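Local atomic coordinates of CBS domain-containing protein (Agrobacterium tumefaciens, PDB entry 3FHM), a protein that has no established cellular function but binds AMP and NADH through its paired CBS domains. Residues Ile46-Ala60 with Gly72-Ala84. Numbering follows the deposited sequence.
Sequences IGEAAGTLHAHKIGA and GIFTERDLVKAVA. With AMP (adenosine monophosphate), chain E; NAI (1,4-dihydronicotinamide adenine dinucleotide), chain F.
The carbonyl oxygen of Gly59 receives the backbone N-H of Glu76, with Glu76 N 3.1 Å from Gly59 O and an N-H...O angle of 158°. The donor is somewhat tilted from the carbonyl plane. Glycine suits this place: the side chain of Glu76 lies against its bare CA, while the N-H of Gly59 donates to a phosphate oxygen of the NADH, Gly59 N to NAI O2A 2.7 Å. The carboxylate of Glu76 is held by Arg77 and Arg125 of the second subunit.

Beside this bond, Ala60 and Thr75 face each other as an antiparallel non-hydrogen-bonded pair. Thr75 OG1 works twice: it caps the helix by accepting from Arg77 N and donates to AMP O2P at 2.8 Å. Its chi1 of 75° sets the hydroxyl between backbone N and carbonyl carbon, where it can do both. Asp78 completes the capping box through a weak bond from Thr75 N and takes AMP O2' on OD2.

Between helix 46-56 and the strand-helix unit 72-84 lies an apolar layer. The Phe74 ring, with CG anti to N, extends to helix 46-56, where Ala49 CB and Leu53 CD1 each come 3.8 Å from Phe74 CE2; alanine's single methyl fits against the ring. Branched Ile46 reaches Phe74 and Leu79 CD1 with CG2 and Ala82 with CD1, while forked Leu79 turns its other methyl to Ala50.

Within this CBS domain, helices 46-56 and 76-86 run roughly antiparallel, their short segments inclined at 146°, while strand 70-75 pairs with strand 60-64 and leads directly into the second helix.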
loop_
_atom_site.group_PDB
_atom_site.type_symbol
_atom_site.label_atom_id
_atom_site.label_comp_id
_atom_site.label_asym_id
_atom_site.label_seq_id
_atom_site.Cartn_x
_atom_site.Cartn_y
_atom_site.Cartn_z
ATOM N N ILE A 46 10.193 -10.585 11.582
ATOM C CA ILE A 46 9.298 -10.231 10.483
ATOM C C ILE A 46 7.871 -10.526 10.837
ATOM O O ILE A 46 6.970 -9.690 10.611
ATOM C CB ILE A 46 9.670 -11.012 9.204
ATOM C CG1 ILE A 46 11.074 -10.585 8.713
ATOM C CG2 ILE A 46 8.675 -10.802 8.143
ATOM C CD1 ILE A 46 11.326 -10.789 7.237
ATOM N N GLY A 47 7.664 -11.697 11.439
ATOM C CA GLY A 47 6.311 -12.117 11.832
ATOM C C GLY A 47 5.648 -11.220 12.861
ATOM O O GLY A 47 4.423 -11.087 12.861
ATOM N N GLU A 48 6.460 -10.629 13.736
ATOM C CA GLU A 48 5.967 -9.719 14.758
ATOM C C GLU A 48 5.788 -8.289 14.238
ATOM O O GLU A 48 4.882 -7.586 14.690
ATOM C CB GLU A 48 6.870 -9.725 16.003
ATOM C CG GLU A 48 7.491 -11.084 16.307
ATOM C CD GLU A 48 8.523 -11.052 17.441
ATOM O OE1 GLU A 48 9.623 -10.529 17.235
ATOM O OE2 GLU A 48 8.245 -11.569 18.534
ATOM N N ALA A 49 6.655 -7.848 13.323
ATOM C CA ALA A 49 6.441 -6.594 12.611
ATOM C C ALA A 49 5.094 -6.632 11.912
ATOM O O ALA A 49 4.297 -5.681 12.031
ATOM C CB ALA A 49 7.442 -6.403 11.640
ATOM N N ALA A 50 4.785 -7.724 11.223
ATOM C CA ALA A 50 3.468 -7.852 10.632
ATOM C C ALA A 50 2.363 -7.730 11.681
ATOM O O ALA A 50 1.366 -7.117 11.401
ATOM C CB ALA A 50 3.332 -9.141 9.871
ATOM N N GLY A 51 2.513 -8.290 12.879
ATOM C CA GLY A 51 1.463 -8.219 13.883
ATOM C C GLY A 51 1.244 -6.777 14.325
ATOM O O GLY A 51 0.110 -6.371 14.601
ATOM N N THR A 52 2.331 -5.990 14.369
ATOM C CA THR A 52 2.244 -4.562 14.670
ATOM C C THR A 52 1.545 -3.770 13.547
ATOM O O THR A 52 0.564 -2.983 13.825
ATOM C CB THR A 52 3.594 -3.943 15.009
ATOM O OG1 THR A 52 4.189 -4.718 16.068
ATOM C CG2 THR A 52 3.414 -2.419 15.426
ATOM N N LEU A 53 1.976 -4.002 12.293
ATOM C CA LEU A 53 1.148 -3.502 11.141
ATOM C C LEU A 53 -0.421 -3.703 11.364
ATOM O O LEU A 53 -1.222 -2.785 11.232
ATOM C CB LEU A 53 1.660 -4.066 9.790
ATOM C CG LEU A 53 3.155 -3.878 9.378
ATOM C CD1 LEU A 53 3.565 -4.510 8.097
ATOM C CD2 LEU A 53 3.628 -2.484 9.298
ATOM N N HIS A 54 -0.825 -4.883 11.798
ATOM C CA HIS A 54 -2.217 -5.137 11.859
ATOM C C HIS A 54 -2.968 -4.534 13.069
ATOM O O HIS A 54 -4.047 -3.968 12.924
ATOM C CB HIS A 54 -2.397 -6.591 11.821
ATOM C CG HIS A 54 -3.816 -6.993 11.788
ATOM N ND1 HIS A 54 -4.511 -7.349 12.920
ATOM C CD2 HIS A 54 -4.691 -7.066 10.763
ATOM C CE1 HIS A 54 -5.746 -7.665 12.591
ATOM N NE2 HIS A 54 -5.875 -7.515 11.283
ATOM N N ALA A 55 -2.415 -4.632 14.272
ATOM C CA ALA A 55 -3.035 -4.013 15.428
ATOM C C ALA A 55 -3.171 -2.477 15.255
ATOM O O ALA A 55 -4.226 -1.930 15.656
ATOM C CB ALA A 55 -2.277 -4.356 16.641
ATOM N N HIS A 56 -2.187 -1.797 14.631
ATOM C CA HIS A 56 -2.278 -0.340 14.446
ATOM C C HIS A 56 -3.002 0.077 13.134
ATOM O O HIS A 56 -3.165 1.281 12.891
ATOM C CB HIS A 56 -0.893 0.337 14.525
ATOM C CG HIS A 56 -0.269 0.333 15.895
ATOM N ND1 HIS A 56 -0.411 1.377 16.782
ATOM C CD2 HIS A 56 0.519 -0.579 16.518
ATOM C CE1 HIS A 56 0.231 1.097 17.902
ATOM N NE2 HIS A 56 0.806 -0.080 17.766
ATOM N N LYS A 57 -3.436 -0.911 12.315
ATOM C CA LYS A 57 -4.034 -0.684 10.994
ATOM C C LYS A 57 -3.173 0.205 10.117
ATOM O O LYS A 57 -3.687 1.099 9.486
ATOM C CB LYS A 57 -5.397 -0.006 11.137
ATOM C CG LYS A 57 -6.536 -0.911 11.282
ATOM C CD LYS A 57 -7.780 -0.088 11.449
ATOM C CE LYS A 57 -8.954 -1.026 11.757
ATOM N NZ LYS A 57 -9.478 -1.760 10.519
ATOM N N ILE A 58 -1.872 0.001 10.075
ATOM C CA ILE A 58 -1.034 0.778 9.154
ATOM C C ILE A 58 -0.236 -0.083 8.159
ATOM O O ILE A 58 -0.189 -1.249 8.308
ATOM C CB ILE A 58 -0.157 1.776 9.943
ATOM C CG1 ILE A 58 0.880 1.041 10.825
ATOM C CG2 ILE A 58 -1.042 2.637 10.733
ATOM C CD1 ILE A 58 1.249 1.766 12.147
ATOM N N GLY A 59 0.341 0.496 7.130
ATOM C CA GLY A 59 1.096 -0.269 6.164
ATOM C C GLY A 59 2.614 -0.253 6.337
ATOM O O GLY A 59 3.322 -0.934 5.585
ATOM N N ALA A 60 3.114 0.495 7.324
ATOM C CA ALA A 60 4.491 0.801 7.468
ATOM C C ALA A 60 4.869 0.924 8.941
ATOM O O ALA A 60 4.048 1.302 9.792
ATOM C CB ALA A 60 4.763 2.080 6.810
ATOM N N GLY A 72 15.900 2.135 9.239
ATOM C CA GLY A 72 15.228 1.736 8.014
ATOM C C GLY A 72 13.712 1.684 8.146
ATOM O O GLY A 72 13.083 2.149 9.149
ATOM N N ILE A 73 13.082 1.107 7.133
ATOM C CA ILE A 73 11.633 1.178 7.056
ATOM C C ILE A 73 11.156 -0.175 6.467
ATOM O O ILE A 73 11.762 -0.733 5.537
ATOM C CB ILE A 73 11.193 2.491 6.308
ATOM C CG1 ILE A 73 9.719 2.719 6.402
ATOM C CG2 ILE A 73 11.542 2.472 4.816
ATOM C CD1 ILE A 73 9.334 3.725 5.352
ATOM N N PHE A 74 10.114 -0.737 7.074
ATOM C CA PHE A 74 9.564 -2.034 6.664
ATOM C C PHE A 74 8.081 -1.834 6.336
ATOM O O PHE A 74 7.343 -1.264 7.158
ATOM C CB PHE A 74 9.742 -3.055 7.813
ATOM C CG PHE A 74 9.041 -4.398 7.594
ATOM C CD1 PHE A 74 9.683 -5.434 6.897
ATOM C CD2 PHE A 74 7.746 -4.620 8.129
ATOM C CE1 PHE A 74 9.069 -6.672 6.692
ATOM C CE2 PHE A 74 7.066 -5.879 7.940
ATOM C CZ PHE A 74 7.746 -6.912 7.208
ATOM N N THR A 75 7.652 -2.282 5.154
ATOM C CA THR A 75 6.207 -2.140 4.773
ATOM C C THR A 75 5.641 -3.492 4.386
ATOM O O THR A 75 6.446 -4.502 4.126
ATOM C CB THR A 75 6.027 -1.206 3.524
ATOM O OG1 THR A 75 6.426 -1.876 2.299
ATOM C CG2 THR A 75 6.849 0.078 3.695
ATOM N N GLU A 76 4.312 -3.532 4.275
ATOM C CA GLU A 76 3.641 -4.729 3.686
ATOM C C GLU A 76 4.341 -5.267 2.363
ATOM O O GLU A 76 4.322 -6.484 2.064
ATOM C CB GLU A 76 2.148 -4.448 3.460
ATOM C CG GLU A 76 1.884 -3.161 2.609
ATOM C CD GLU A 76 0.560 -2.385 2.939
ATOM O OE1 GLU A 76 0.544 -1.171 2.620
ATOM O OE2 GLU A 76 -0.429 -2.956 3.479
ATOM N N ARG A 77 4.962 -4.362 1.587
ATOM C CA ARG A 77 5.546 -4.810 0.368
ATOM C C ARG A 77 6.836 -5.611 0.646
ATOM O O ARG A 77 7.105 -6.581 -0.048
ATOM C CB ARG A 77 5.779 -3.654 -0.580
ATOM C CG ARG A 77 6.573 -4.008 -1.860
ATOM C CD ARG A 77 5.703 -4.786 -2.806
ATOM N NE ARG A 77 4.381 -4.195 -3.024
ATOM C CZ ARG A 77 4.043 -3.491 -4.107
ATOM N NH1 ARG A 77 4.939 -3.331 -5.081
ATOM N NH2 ARG A 77 2.806 -2.974 -4.214
ATOM N N ASP A 78 7.594 -5.245 1.679
ATOM C CA ASP A 78 8.720 -6.071 2.089
ATOM C C ASP A 78 8.266 -7.444 2.604
ATOM O O ASP A 78 8.995 -8.449 2.381
ATOM C CB ASP A 78 9.591 -5.356 3.103
ATOM C CG ASP A 78 10.340 -4.227 2.488
ATOM O OD1 ASP A 78 11.107 -4.527 1.567
ATOM O OD2 ASP A 78 10.140 -3.053 2.880
ATOM N N LEU A 79 7.084 -7.483 3.253
ATOM C CA LEU A 79 6.487 -8.764 3.702
ATOM C C LEU A 79 6.334 -9.718 2.536
ATOM O O LEU A 79 6.961 -10.810 2.516
ATOM C CB LEU A 79 5.146 -8.592 4.385
ATOM C CG LEU A 79 4.542 -9.781 5.157
ATOM C CD1 LEU A 79 5.519 -10.335 6.156
ATOM C CD2 LEU A 79 3.213 -9.444 5.870
ATOM N N VAL A 80 5.554 -9.306 1.540
ATOM C CA VAL A 80 5.459 -10.057 0.246
ATOM C C VAL A 80 6.797 -10.588 -0.395
ATOM O O VAL A 80 6.881 -11.761 -0.736
ATOM C CB VAL A 80 4.664 -9.243 -0.812
ATOM C CG1 VAL A 80 4.559 -10.038 -2.136
ATOM C CG2 VAL A 80 3.281 -8.876 -0.289
ATOM N N LYS A 81 7.805 -9.723 -0.546
ATOM C CA LYS A 81 9.102 -10.126 -1.105
ATOM C C LYS A 81 9.785 -11.236 -0.272
ATOM O O LYS A 81 10.419 -12.159 -0.822
ATOM C CB LYS A 81 10.031 -8.902 -1.298
ATOM C CG LYS A 81 11.525 -9.308 -1.517
ATOM C CD LYS A 81 12.459 -8.137 -1.842
ATOM C CE LYS A 81 13.716 -8.593 -2.605
ATOM N NZ LYS A 81 14.378 -7.458 -3.368
ATOM N N ALA A 82 9.615 -11.138 1.057
ATOM C CA ALA A 82 10.240 -12.032 2.044
ATOM C C ALA A 82 9.688 -13.403 1.901
ATOM O O ALA A 82 10.456 -14.345 1.735
ATOM C CB ALA A 82 9.976 -11.528 3.433
ATOM N N VAL A 83 8.356 -13.507 1.954
ATOM C CA VAL A 83 7.715 -14.816 1.840
ATOM C C VAL A 83 7.817 -15.425 0.421
ATOM O O VAL A 83 7.848 -16.651 0.281
ATOM C CB VAL A 83 6.253 -14.871 2.472
ATOM C CG1 VAL A 83 6.176 -13.969 3.656
ATOM C CG2 VAL A 83 5.187 -14.576 1.478
ATOM N N ALA A 84 7.877 -14.572 -0.610
ATOM C CA ALA A 84 8.066 -15.024 -1.999
ATOM C C ALA A 84 9.329 -15.814 -2.094
ATOM O O ALA A 84 9.310 -16.936 -2.604
ATOM C CB ALA A 84 8.134 -13.861 -2.982
HETATM P P AMP E . 5.433 1.016 0.129
HETATM O O1P AMP E . 5.962 2.067 1.027
HETATM O O2P AMP E . 4.826 -0.175 0.778
HETATM O O3P AMP E . 4.694 1.619 -1.060
HETATM O "O5'" AMP E . 6.903 0.478 -0.239
HETATM C "C5'" AMP E . 7.310 -0.479 -1.245
HETATM C "C4'" AMP E . 8.845 -0.509 -1.149
HETATM O "O4'" AMP E . 9.342 0.813 -1.025
HETATM C "C3'" AMP E . 9.323 -1.194 0.127
HETATM O "O3'" AMP E . 10.568 -1.872 -0.004
HETATM C "C2'" AMP E . 9.633 -0.082 1.044
HETATM O "O2'" AMP E . 10.675 -0.498 1.882
HETATM C "C1'" AMP E . 10.129 0.958 0.132
HETATM N N9 AMP E . 9.987 2.244 0.841
HETATM C C8 AMP E . 8.983 2.727 1.623
HETATM N N7 AMP E . 9.238 3.964 2.172
HETATM C C5 AMP E . 10.424 4.277 1.696
HETATM C C6 AMP E . 11.289 5.436 1.850
HETATM N N6 AMP E . 10.912 6.483 2.614
HETATM N N1 AMP E . 12.465 5.392 1.197
HETATM C C2 AMP E . 12.870 4.330 0.435
HETATM N N3 AMP E . 12.154 3.226 0.243
HETATM C C4 AMP E . 10.928 3.167 0.844
HETATM P PA NAI F . -1.441 3.127 5.467
HETATM O O1A NAI F . -2.608 2.234 5.617
HETATM O O2A NAI F . -0.001 2.686 5.663
HETATM O O5B NAI F . -1.584 4.339 6.473
HETATM C C5B NAI F . -2.856 4.667 7.090
HETATM C C4B NAI F . -2.665 5.874 7.966
HETATM O O4B NAI F . -1.711 5.617 8.989
HETATM C C3B NAI F . -2.058 6.939 7.111
HETATM O O3B NAI F . -2.752 8.131 7.531
HETATM C C2B NAI F . -0.630 7.036 7.521
HETATM O O2B NAI F . -0.425 8.387 7.762
HETATM C C1B NAI F . -0.605 6.470 8.895
HETATM N N9A NAI F . 0.650 5.747 9.184
HETATM C C8A NAI F . 1.286 4.880 8.375
HETATM N N7A NAI F . 2.415 4.439 8.979
HETATM C C5A NAI F . 2.493 4.997 10.183
HETATM C C6A NAI F . 3.417 4.928 11.323
HETATM N N6A NAI F . 4.511 4.133 11.257
HETATM N N1A NAI F . 3.160 5.671 12.429
HETATM C C2A NAI F . 2.073 6.455 12.478
HETATM N N3A NAI F . 1.191 6.523 11.471
HETATM C C4A NAI F . 1.342 5.846 10.318
HETATM O O3 NAI F . -1.349 4.004 4.124
HETATM P PN NAI F . -2.300 4.179 2.810
HETATM O O1N NAI F . -1.978 3.403 1.565
HETATM O O2N NAI F . -2.158 5.653 2.680
HETATM O O5D NAI F . -3.775 3.743 3.294
HETATM C C5D NAI F . -4.433 2.485 3.093
HETATM C C4D NAI F . -5.860 2.805 2.665
HETATM O O4D NAI F . -6.466 3.680 3.644
HETATM C C3D NAI F . -5.857 3.573 1.308
HETATM O O3D NAI F . -6.889 3.108 0.428
HETATM C C2D NAI F . -6.184 5.031 1.618
HETATM O O2D NAI F . -6.873 5.706 0.544
HETATM C C1D NAI F . -6.951 4.860 2.947
HETATM N N1N NAI F . -6.711 5.983 3.796
HETATM C C2N NAI F . -7.805 6.618 4.262
HETATM C C3N NAI F . -7.669 7.752 5.091
HETATM C C7N NAI F . -8.937 8.396 5.621
HETATM O O7N NAI F . -8.872 9.371 6.391
HETATM N N7N NAI F . -10.102 7.833 5.271
HETATM C C4N NAI F . -6.381 8.225 5.434
HETATM C C5N NAI F . -5.252 7.555 4.908
HETATM C C6N NAI F . -5.431 6.402 4.075
#